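Local coordinates for regulating synaptic membrane exocytosis protein 2 (Rattus norvegicus, PDB 2BWQ) that probably takes part in neurotransmitter release as a Rab3-interacting molecule, the piece described here being its first C2 domain, a beta sandwich, at residues A[9-14]-A[117-122]; A[23-28]-A[69-74]; A[43-48]-A[89-94]. All coordinates share one frame; numbering follows the deposited sequence. Where two conformers were deposited one is given.

Contact 1 (A[9-14]-A[117-122]); sequences IKLWFD and ALLDDE
Leu11 and Leu119 form the tight part of this contact, where the irregular segment 117-122 passes over strand 9-14. Leu11 CB lies 3.8 Å from Leu119 CD2 and also touches the carbonyl oxygen of Leu118, while Leu11 CD1 reaches the methyl of Ala117. The other branch of Leu119, CD1, rests against Phe13 CB at 4.2 Å. Leu11 and Phe13 are both buried: Leu11 packs on Val22 and Leu89, and the Phe13 ring meets Phe84 edge-to-face. One direct backbone bond pins the two segments together, Asp121 N to Leu11 O at 2.9 Å, bent to 143° at the hydrogen.

Around Lys10 the contact is more polar and partly open. Lys10 leaves the strand with CG anti to its backbone N (chi1 176°), lays CG and CD against the backbone carbonyl of Asp121, then bends twice so that NZ comes 2.8 Å from Asp121 OD1. This salt bridge uses the syn side of the oxygen, 30° out of the carboxylate plane. Next to it, Asp121 CB approaches Trp12 obliquely, 3.8 Å from CD1, and Leu119 O lies near the ring plane at the indole edge. The loose side has the exposed Leu118 and Glu122, and two waters where the backbones stand too far apart for direct bonds. One accepts from Leu11 N and sits within bonding distance of Leu118 O and Glu122 O; the other accepts from Phe13 N and donates to Leu119 O. Within the loop, Asp120 OD1 takes the N-H of Glu122 at 2.9 Å.

The loop consists of two successive inverse gamma turns followed by an Asx turn, in the connection that carries a C2 beta sandwich from strand 105-113 of one sheet to strand 123-127 of the other.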
loop_
_atom_site.group_PDB
_atom_site.type_symbol
_atom_site.label_atom_id
_atom_site.label_comp_id
_atom_site.label_asym_id
_atom_site.label_seq_id
_atom_site.Cartn_x
_atom_site.Cartn_y
_atom_site.Cartn_z
ATOM N N ILE A 9 1.662 0.617 -6.908
ATOM C CA ILE A 9 2.009 1.668 -5.921
ATOM C C ILE A 9 3.074 2.548 -6.562
ATOM O O ILE A 9 3.981 2.035 -7.242
ATOM C CB ILE A 9 2.657 0.982 -4.687
ATOM C CG1 ILE A 9 1.665 0.035 -4.010
ATOM C CG2 ILE A 9 3.066 2.047 -3.640
ATOM C CD1 ILE A 9 2.294 -0.878 -2.935
ATOM N N LYS A 10 2.960 3.855 -6.372
ATOM C CA LYS A 10 3.957 4.829 -6.840
ATOM C C LYS A 10 4.518 5.548 -5.643
ATOM O O LYS A 10 3.755 6.048 -4.759
ATOM C CB LYS A 10 3.263 5.816 -7.796
ATOM C CG LYS A 10 4.152 6.979 -8.320
ATOM C CD LYS A 10 3.394 7.715 -9.422
ATOM C CE LYS A 10 2.464 8.805 -9.018
ATOM N NZ LYS A 10 3.112 9.973 -8.417
ATOM N N LEU A 11 5.841 5.636 -5.548
ATOM C CA LEU A 11 6.525 6.252 -4.391
ATOM C C LEU A 11 7.409 7.389 -4.849
ATOM O O LEU A 11 8.125 7.240 -5.845
ATOM C CB LEU A 11 7.404 5.198 -3.716
ATOM C CG LEU A 11 6.731 3.929 -3.215
ATOM C CD1 LEU A 11 7.740 2.948 -2.660
ATOM C CD2 LEU A 11 5.702 4.263 -2.089
ATOM N N TRP A 12 7.460 8.443 -4.048
ATOM C CA TRP A 12 8.410 9.485 -4.331
ATOM C C TRP A 12 8.724 10.230 -3.034
ATOM O O TRP A 12 7.808 10.566 -2.294
ATOM C CB TRP A 12 7.809 10.452 -5.368
ATOM C CG TRP A 12 8.730 11.593 -5.722
ATOM C CD1 TRP A 12 9.979 11.520 -6.354
ATOM C CD2 TRP A 12 8.464 12.918 -5.443
ATOM N NE1 TRP A 12 10.495 12.810 -6.412
ATOM C CE2 TRP A 12 9.597 13.677 -5.859
ATOM C CE3 TRP A 12 7.395 13.567 -4.854
ATOM C CZ2 TRP A 12 9.642 15.062 -5.701
ATOM C CZ3 TRP A 12 7.450 14.938 -4.672
ATOM C CH2 TRP A 12 8.560 15.653 -5.082
ATOM N N PHE A 13 9.982 10.575 -2.894
ATOM C CA PHE A 13 10.411 11.413 -1.761
ATOM C C PHE A 13 10.770 12.817 -2.222
ATOM O O PHE A 13 11.555 12.961 -3.151
ATOM C CB PHE A 13 11.585 10.736 -1.064
ATOM C CG PHE A 13 12.160 11.562 0.065
ATOM C CD1 PHE A 13 11.385 11.887 1.186
ATOM C CD2 PHE A 13 13.487 12.031 0.017
ATOM C CE1 PHE A 13 11.868 12.676 2.206
ATOM C CE2 PHE A 13 14.001 12.826 1.067
ATOM C CZ PHE A 13 13.169 13.107 2.162
ATOM N N ASP A 14 10.163 13.806 -1.593
ATOM C CA ASP A 14 10.464 15.166 -1.887
ATOM C C ASP A 14 11.551 15.640 -0.889
ATOM O O ASP A 14 11.229 15.924 0.313
ATOM C CB ASP A 14 9.214 15.994 -1.742
ATOM C CG ASP A 14 9.452 17.494 -1.992
ATOM O OD1 ASP A 14 10.613 17.926 -2.094
ATOM O OD2 ASP A 14 8.485 18.224 -1.963
ATOM N N ALA A 117 13.841 1.391 -1.408
ATOM C CA ALA A 117 12.590 1.529 -2.119
ATOM C C ALA A 117 12.794 2.201 -3.485
ATOM O O ALA A 117 13.744 2.976 -3.719
ATOM C CB ALA A 117 11.652 2.430 -1.296
ATOM N N LEU A 118 11.902 1.867 -4.382
ATOM C CA LEU A 118 11.835 2.489 -5.718
ATOM C C LEU A 118 11.211 3.892 -5.643
ATOM O O LEU A 118 10.031 4.066 -5.936
ATOM C CB LEU A 118 11.011 1.583 -6.674
ATOM C CG LEU A 118 11.687 0.257 -7.026
ATOM C CD1 LEU A 118 10.672 -0.746 -7.537
ATOM C CD2 LEU A 118 12.730 0.441 -8.067
ATOM N N LEU A 119 11.999 4.860 -5.227
ATOM C CA LEU A 119 11.502 6.232 -5.064
ATOM C C LEU A 119 11.638 7.022 -6.351
ATOM O O LEU A 119 12.219 8.124 -6.338
ATOM C CB LEU A 119 12.288 6.892 -3.917
ATOM C CG LEU A 119 12.119 6.137 -2.591
ATOM C CD1 LEU A 119 12.957 6.804 -1.503
ATOM C CD2 LEU A 119 10.684 6.107 -2.136
ATOM N N ASP A 120 11.112 6.479 -7.423
ATOM C CA ASP A 120 11.333 6.998 -8.769
ATOM C C ASP A 120 10.086 7.668 -9.304
ATOM O O ASP A 120 10.096 8.115 -10.438
ATOM C CB ASP A 120 11.761 5.846 -9.671
ATOM C CG ASP A 120 10.723 4.719 -9.752
ATOM O OD1 ASP A 120 9.612 4.858 -9.174
ATOM O OD2 ASP A 120 10.976 3.724 -10.475
ATOM N N ASP A 121 9.067 7.874 -8.468
ATOM C CA ASP A 121 7.800 8.491 -8.917
ATOM C C ASP A 121 7.138 7.771 -10.068
ATOM O O ASP A 121 6.405 8.456 -10.823
ATOM C CB ASP A 121 7.979 9.998 -9.232
ATOM C CG ASP A 121 6.681 10.714 -9.193
ATOM O OD1 ASP A 121 5.843 10.430 -8.324
ATOM O OD2 ASP A 121 6.424 11.581 -10.072
ATOM N N GLU A 122 7.413 6.490 -10.244
ATOM C CA GLU A 122 6.726 5.676 -11.228
ATOM C C GLU A 122 5.859 4.616 -10.582
ATOM O O GLU A 122 6.238 4.091 -9.545
ATOM C CB GLU A 122 7.743 4.950 -12.138
ATOM C CG GLU A 122 8.564 5.917 -13.037
ATOM C CD GLU A 122 7.811 6.497 -14.245
ATOM O OE1 GLU A 122 6.616 6.269 -14.383
ATOM O OE2 GLU A 122 8.490 7.177 -15.105
HETATM O O HOH W 1 7.568 4.128 -7.181
HETATM O O HOH W 2 12.479 10.261 -4.386
#

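Contact 2 (A[23-28]-A[69-74]); sequences TILGAK and KWNQTF
Leu25 O is gripped by two backbone N-H groups, those of Trp70 and Asn71, at a G1 beta bulge between antiparallel strands of the C2 sandwich. Asn71 N comes in on a lone pair, in the carbonyl plane, at 2.8 Å from Leu25 O; Trp70 N approaches nearly in line with the same C=O. The left-handed backbone of Asn71 (phi 51°) is that of the first residue of a G1 bulge, and the register shifts by one residue here, setting both Asn71 and Gln72 against Ile24.

Ile24 N also bonds to Gln72 O at 2.9 Å, so the antiparallel pairing resumes past the bulge. On the face of Thr23 and Thr73, the hydroxyls Thr23 OG1 and Thr73 OG1 share a hydrogen bond of 2.9 Å. On the inner side, Trp70 CE3 packs 3.6 Å from Gly26 CA, and its neighbour CZ3 reaches Ala27 CB. Ile24 turns CG1 toward CE3 of the same indole and sends CG2 to Phe74 CZ, 3.9 Å away.

Outside the two strands, Val43 of the opposite sheet touches both Ile24 and Trp70. Trp70 NE1 makes a weak hydrogen bond to Pro41 O, and Gln72 OE1 accepts from Lys60 N.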
loop_
_atom_site.group_PDB
_atom_site.type_symbol
_atom_site.label_atom_id
_atom_site.label_comp_id
_atom_site.label_asym_id
_atom_site.label_seq_id
_atom_site.Cartn_x
_atom_site.Cartn_y
_atom_site.Cartn_z
ATOM N N THR A 23 1.323 6.698 -3.549
ATOM C CA THR A 23 0.069 6.673 -4.285
ATOM C C THR A 23 -0.309 5.226 -4.471
ATOM O O THR A 23 0.489 4.458 -5.010
ATOM C CB THR A 23 0.226 7.348 -5.652
ATOM O OG1 THR A 23 0.566 8.743 -5.487
ATOM C CG2 THR A 23 -1.135 7.310 -6.413
ATOM N N ILE A 24 -1.450 4.787 -3.920
ATOM C CA ILE A 24 -1.922 3.396 -4.099
ATOM C C ILE A 24 -2.954 3.451 -5.218
ATOM O O ILE A 24 -4.048 4.025 -5.045
ATOM C CB ILE A 24 -2.493 2.852 -2.733
ATOM C CG1 ILE A 24 -3.256 1.545 -2.886
ATOM C CG2 ILE A 24 -3.430 3.867 -2.125
ATOM C CD1 ILE A 24 -2.401 0.383 -3.392
ATOM N N LEU A 25 -2.569 2.892 -6.372
ATOM C CA LEU A 25 -3.343 3.028 -7.598
ATOM C C LEU A 25 -4.497 2.030 -7.501
ATOM O O LEU A 25 -5.607 2.408 -7.282
ATOM C CB LEU A 25 -2.492 2.758 -8.860
ATOM C CG LEU A 25 -1.580 3.940 -9.182
ATOM C CD1 LEU A 25 -0.278 3.927 -8.411
ATOM C CD2 LEU A 25 -1.300 3.960 -10.663
ATOM N N GLY A 26 -4.185 0.759 -7.634
ATOM C CA GLY A 26 -5.186 -0.315 -7.763
ATOM C C GLY A 26 -4.553 -1.643 -7.567
ATOM O O GLY A 26 -3.339 -1.730 -7.350
ATOM N N ALA A 27 -5.374 -2.680 -7.601
ATOM C CA ALA A 27 -4.888 -4.053 -7.483
ATOM C C ALA A 27 -5.460 -4.875 -8.625
ATOM O O ALA A 27 -6.476 -4.470 -9.208
ATOM C CB ALA A 27 -5.360 -4.642 -6.147
ATOM N N LYS A 28 -4.760 -5.925 -8.963
ATOM C CA LYS A 28 -5.302 -6.856 -9.961
ATOM C C LYS A 28 -5.151 -8.248 -9.440
ATOM O O LYS A 28 -4.374 -8.553 -8.514
ATOM C CB LYS A 28 -4.532 -6.720 -11.272
ATOM C CG LYS A 28 -3.078 -7.106 -11.188
ATOM C CD LYS A 28 -2.365 -7.021 -12.542
ATOM C CE LYS A 28 -0.884 -7.350 -12.445
ATOM N NZ LYS A 28 -0.259 -7.214 -13.793
ATOM N N LYS A 69 -9.736 -0.010 -8.033
ATOM C CA LYS A 69 -8.957 1.172 -8.445
ATOM C C LYS A 69 -9.269 2.226 -7.417
ATOM O O LYS A 69 -10.383 2.736 -7.319
ATOM C CB LYS A 69 -9.353 1.647 -9.841
ATOM C CG LYS A 69 -9.032 0.557 -10.814
ATOM C CD LYS A 69 -9.651 0.763 -12.156
ATOM C CE LYS A 69 -9.149 -0.348 -13.106
ATOM N NZ LYS A 69 -9.682 -1.717 -12.734
ATOM N N TRP A 70 -8.296 2.553 -6.614
ATOM C CA TRP A 70 -8.472 3.598 -5.620
ATOM C C TRP A 70 -7.917 4.936 -6.051
ATOM O O TRP A 70 -8.526 5.961 -5.775
ATOM C CB TRP A 70 -7.772 3.197 -4.297
ATOM C CG TRP A 70 -8.281 1.916 -3.661
ATOM C CD1 TRP A 70 -9.417 1.760 -2.865
ATOM C CD2 TRP A 70 -7.665 0.647 -3.744
ATOM N NE1 TRP A 70 -9.517 0.428 -2.503
ATOM C CE2 TRP A 70 -8.430 -0.274 -2.984
ATOM C CE3 TRP A 70 -6.508 0.170 -4.408
ATOM C CZ2 TRP A 70 -8.075 -1.621 -2.879
ATOM C CZ3 TRP A 70 -6.135 -1.165 -4.263
ATOM C CH2 TRP A 70 -6.919 -2.048 -3.480
ATOM N N ASN A 71 -6.725 4.923 -6.644
ATOM C CA ASN A 71 -6.069 6.177 -7.086
ATOM C C ASN A 71 -5.994 7.238 -6.000
ATOM O O ASN A 71 -6.360 8.389 -6.225
ATOM C CB ASN A 71 -6.748 6.721 -8.362
ATOM C CG ASN A 71 -6.758 5.704 -9.452
ATOM O OD1 ASN A 71 -5.726 5.118 -9.701
ATOM N ND2 ASN A 71 -7.939 5.424 -10.019
ATOM N N GLN A 72 -5.491 6.853 -4.823
ATOM C CA GLN A 72 -5.388 7.753 -3.676
ATOM C C GLN A 72 -3.927 8.036 -3.367
ATOM O O GLN A 72 -3.097 7.113 -3.396
ATOM C CB GLN A 72 -6.087 7.135 -2.482
ATOM C CG GLN A 72 -7.634 7.224 -2.612
ATOM C CD GLN A 72 -8.348 6.680 -1.387
ATOM O OE1 GLN A 72 -8.985 5.626 -1.452
ATOM N NE2 GLN A 72 -8.291 7.424 -0.296
ATOM N N THR A 73 -3.630 9.287 -3.040
ATOM C CA THR A 73 -2.279 9.718 -2.689
ATOM C C THR A 73 -2.243 10.103 -1.239
ATOM O O THR A 73 -3.010 10.951 -0.762
ATOM C CB THR A 73 -1.901 10.859 -3.540
ATOM O OG1 THR A 73 -1.762 10.416 -4.908
ATOM C CG2 THR A 73 -0.504 11.453 -3.153
ATOM N N PHE A 74 -1.339 9.435 -0.554
ATOM C CA PHE A 74 -1.088 9.692 0.844
ATOM C C PHE A 74 0.220 10.507 0.974
ATOM O O PHE A 74 1.150 10.257 0.223
ATOM C CB PHE A 74 -0.929 8.404 1.619
ATOM C CG PHE A 74 -2.064 7.385 1.464
ATOM C CD1 PHE A 74 -3.389 7.751 1.183
ATOM C CD2 PHE A 74 -1.785 6.061 1.696
ATOM C CE1 PHE A 74 -4.386 6.707 1.106
ATOM C CE2 PHE A 74 -2.777 5.056 1.634
ATOM C CZ PHE A 74 -4.054 5.420 1.343
#

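Contact 3 (A[43-48]-A[89-94])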
loop_
_atom_site.group_PDB
_atom_site.type_symbol
_atom_site.label_atom_id
_atom_site.label_comp_id
_atom_site.label_asym_id
_atom_site.label_seq_id
_atom_site.Cartn_x
_atom_site.Cartn_y
_atom_site.Cartn_z
ATOM N N VAL A 43 -6.940 -0.882 1.262
ATOM C CA VAL A 43 -5.535 -0.938 1.649
ATOM C C VAL A 43 -5.286 -0.072 2.858
ATOM O O VAL A 43 -5.820 1.010 2.950
ATOM C CB VAL A 43 -4.648 -0.439 0.494
ATOM C CG1 VAL A 43 -3.180 -0.413 0.905
ATOM C CG2 VAL A 43 -4.729 -1.408 -0.689
ATOM N N LYS A 44 -4.523 -0.597 3.808
ATOM C CA LYS A 44 -4.029 0.134 4.991
ATOM C C LYS A 44 -2.529 0.266 4.882
ATOM O O LYS A 44 -1.842 -0.679 4.447
ATOM C CB LYS A 44 -4.380 -0.660 6.252
ATOM C CG LYS A 44 -3.996 0.045 7.517
ATOM C CD LYS A 44 -4.718 -0.601 8.735
ATOM C CE LYS A 44 -4.254 -2.040 8.962
ATOM N NZ LYS A 44 -4.943 -2.672 10.137
ATOM N N ILE A 45 -2.047 1.457 5.226
ATOM C CA ILE A 45 -0.605 1.669 5.229
ATOM C C ILE A 45 -0.168 2.230 6.550
ATOM O O ILE A 45 -0.774 3.212 7.037
ATOM C CB ILE A 45 -0.150 2.559 4.109
ATOM C CG1 ILE A 45 -0.616 1.974 2.769
ATOM C CG2 ILE A 45 1.393 2.682 4.136
ATOM C CD1 ILE A 45 -0.022 2.518 1.374
ATOM N N TYR A 46 0.840 1.639 7.158
ATOM C CA TYR A 46 1.573 2.220 8.292
ATOM C C TYR A 46 2.971 2.526 7.849
ATOM O O TYR A 46 3.700 1.728 7.223
ATOM C CB TYR A 46 1.657 1.277 9.474
ATOM C CG TYR A 46 0.476 1.245 10.387
ATOM C CD1 TYR A 46 0.260 2.277 11.273
ATOM C CD2 TYR A 46 -0.432 0.181 10.386
ATOM C CE1 TYR A 46 -0.805 2.256 12.139
ATOM C CE2 TYR A 46 -1.520 0.170 11.273
ATOM C CZ TYR A 46 -1.679 1.210 12.114
ATOM O OH TYR A 46 -2.763 1.172 13.005
ATOM N N PHE A 47 3.405 3.748 8.155
ATOM C CA PHE A 47 4.788 4.171 7.997
ATOM C C PHE A 47 5.431 3.955 9.339
ATOM O O PHE A 47 5.148 4.699 10.288
ATOM C CB PHE A 47 4.816 5.673 7.614
ATOM C CG PHE A 47 6.140 6.182 7.304
ATOM C CD1 PHE A 47 6.986 5.495 6.423
ATOM C CD2 PHE A 47 6.547 7.412 7.855
ATOM C CE1 PHE A 47 8.187 5.990 6.076
ATOM C CE2 PHE A 47 7.791 7.949 7.521
ATOM C CZ PHE A 47 8.608 7.215 6.613
ATOM N N LEU A 48 6.235 2.932 9.416
ATOM C CA LEU A 48 6.809 2.483 10.734
ATOM C C LEU A 48 8.246 2.895 10.869
ATOM O O LEU A 48 8.934 3.120 9.888
ATOM C CB LEU A 48 6.717 0.975 10.818
ATOM C CG LEU A 48 5.286 0.454 10.769
ATOM C CD1 LEU A 48 5.306 -1.045 10.718
ATOM C CD2 LEU A 48 4.460 0.945 11.981
ATOM N N LEU A 89 7.407 0.908 4.981
ATOM C CA LEU A 89 5.978 0.993 4.747
ATOM C C LEU A 89 5.353 -0.366 4.824
ATOM O O LEU A 89 5.739 -1.278 4.087
ATOM C CB LEU A 89 5.721 1.546 3.317
ATOM C CG LEU A 89 6.097 3.004 3.130
ATOM C CD1 LEU A 89 6.141 3.299 1.609
ATOM C CD2 LEU A 89 5.070 3.942 3.755
ATOM N N GLU A 90 4.429 -0.549 5.772
ATOM C CA GLU A 90 3.667 -1.799 5.892
ATOM C C GLU A 90 2.329 -1.603 5.210
ATOM O O GLU A 90 1.478 -0.826 5.646
ATOM C CB GLU A 90 3.471 -2.131 7.386
ATOM C CG GLU A 90 2.623 -3.388 7.603
ATOM C CD GLU A 90 1.950 -3.330 8.949
ATOM O OE1 GLU A 90 2.609 -3.635 9.922
ATOM O OE2 GLU A 90 0.724 -3.050 9.000
ATOM N N ILE A 91 2.182 -2.263 4.078
ATOM C CA ILE A 91 1.013 -2.117 3.192
ATOM C C ILE A 91 0.227 -3.402 3.221
ATOM O O ILE A 91 0.759 -4.447 2.903
ATOM C CB ILE A 91 1.499 -1.784 1.762
ATOM C CG1 ILE A 91 2.323 -0.490 1.828
ATOM C CG2 ILE A 91 0.286 -1.676 0.806
ATOM C CD1 ILE A 91 3.223 -0.297 0.513
ATOM N N THR A 92 -1.014 -3.336 3.676
ATOM C CA THR A 92 -1.851 -4.539 3.812
ATOM C C THR A 92 -3.139 -4.349 3.088
ATOM O O THR A 92 -3.715 -3.253 3.067
ATOM C CB THR A 92 -2.079 -4.920 5.303
ATOM O OG1 THR A 92 -2.638 -3.806 6.018
ATOM C CG2 THR A 92 -0.754 -5.329 5.930
ATOM N N LEU A 93 -3.637 -5.457 2.493
ATOM C CA LEU A 93 -4.891 -5.448 1.742
ATOM C C LEU A 93 -5.890 -6.306 2.530
ATOM O O LEU A 93 -5.538 -7.360 3.046
ATOM C CB LEU A 93 -4.621 -6.073 0.370
ATOM C CG LEU A 93 -5.878 -6.107 -0.523
ATOM C CD1 LEU A 93 -6.298 -4.720 -0.995
ATOM C CD2 LEU A 93 -5.637 -7.052 -1.677
ATOM N N TRP A 94 -7.153 -5.845 2.547
ATOM C CA TRP A 94 -8.217 -6.409 3.380
ATOM C C TRP A 94 -9.500 -6.508 2.585
ATOM O O TRP A 94 -9.777 -5.659 1.751
ATOM C CB TRP A 94 -8.489 -5.519 4.608
ATOM C CG TRP A 94 -7.279 -5.375 5.431
ATOM C CD1 TRP A 94 -6.323 -4.387 5.296
ATOM C CD2 TRP A 94 -6.811 -6.257 6.493
ATOM N NE1 TRP A 94 -5.310 -4.617 6.187
ATOM C CE2 TRP A 94 -5.567 -5.727 6.944
ATOM C CE3 TRP A 94 -7.298 -7.438 7.114
ATOM C CZ2 TRP A 94 -4.795 -6.322 7.966
ATOM C CZ3 TRP A 94 -6.504 -8.004 8.176
ATOM C CH2 TRP A 94 -5.285 -7.459 8.560
#
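Lys44 and Thr92 form one of two hydrogen-bonded pairs that fasten these antiparallel strands; Tyr46 and Glu90 form the other. The four backbone bonds are nearly straight and of ordinary length. Glu90 N lies 2.8 Å from Tyr46 O. In the return bond Tyr46 N is 3.0 Å from Glu90 O. At the non-hydrogen-bonded pairs, CA-H...O contacts such as Ile45 CA to Glu90 O, 3.3 Å, add to the seam.

Apolar contacts occupy the face carrying Val43, Ile45, Phe47, Leu89, Ile91 and Leu93. Leu89 CD2 fits between Phe47 CD1 (3.6 Å) and Ile45 CG2. Ile45 and Ile91 lie side by side, and Val43 splits its methyls, CG1 to Ile91 CG2 and CG2 to Leu93 CD1. Trp70, Phe74 and Val22 of the opposing sheet cover this surface.

The other face is polar and aromatic. Thr92 OG1 stands between its own backbone N and carbonyl carbon (chi1 55°) and accepts from Trp94 NE1 at 2.8 Å. The same oxygen lies 3.6 Å from Lys44 CB, and Lys44 CE touches NE1 of the indole obliquely. The indole also stacks on Tyr42 and meets the ring of Phe106. An alanine at Thr92 would probably leave Trp94 NE1 without this acceptor and open a gap beside Lys44. Glu90 OE2 approaches the edge of the Tyr46 ring at CD2, 3.7 Å away, the ring and carboxylate planes 76° apart.

Lys44 NZ remains 5.8 Å from Glu90 OE2, so any attraction between these charges is likely to be long-range, and the pairing rests on backbone bonds and apolar packing.

In the fold
From the N terminus, strand 6-14 supplies the first half of contact 1, whose loop encloses both other contacts. Strand 19-28 follows as its sheet neighbour, Lys10 O probably bonding to Thr23 N, and opens contact 2. Strand 41-48 then begins contact 3 before 69-74 closes contact 2, and 89-94 then closes contact 3, so these two loops cross. Segment 117-122 closes the outer loop at the end. Contact 2 belongs to one sheet of the sandwich and contact 3 to the other. They meet in the core, where Trp70 packs on Val43 and Leu93, and Phe74 on Ile45. Contact 1 joins that core through Ile9 on Ile91 and Leu11 on Leu89.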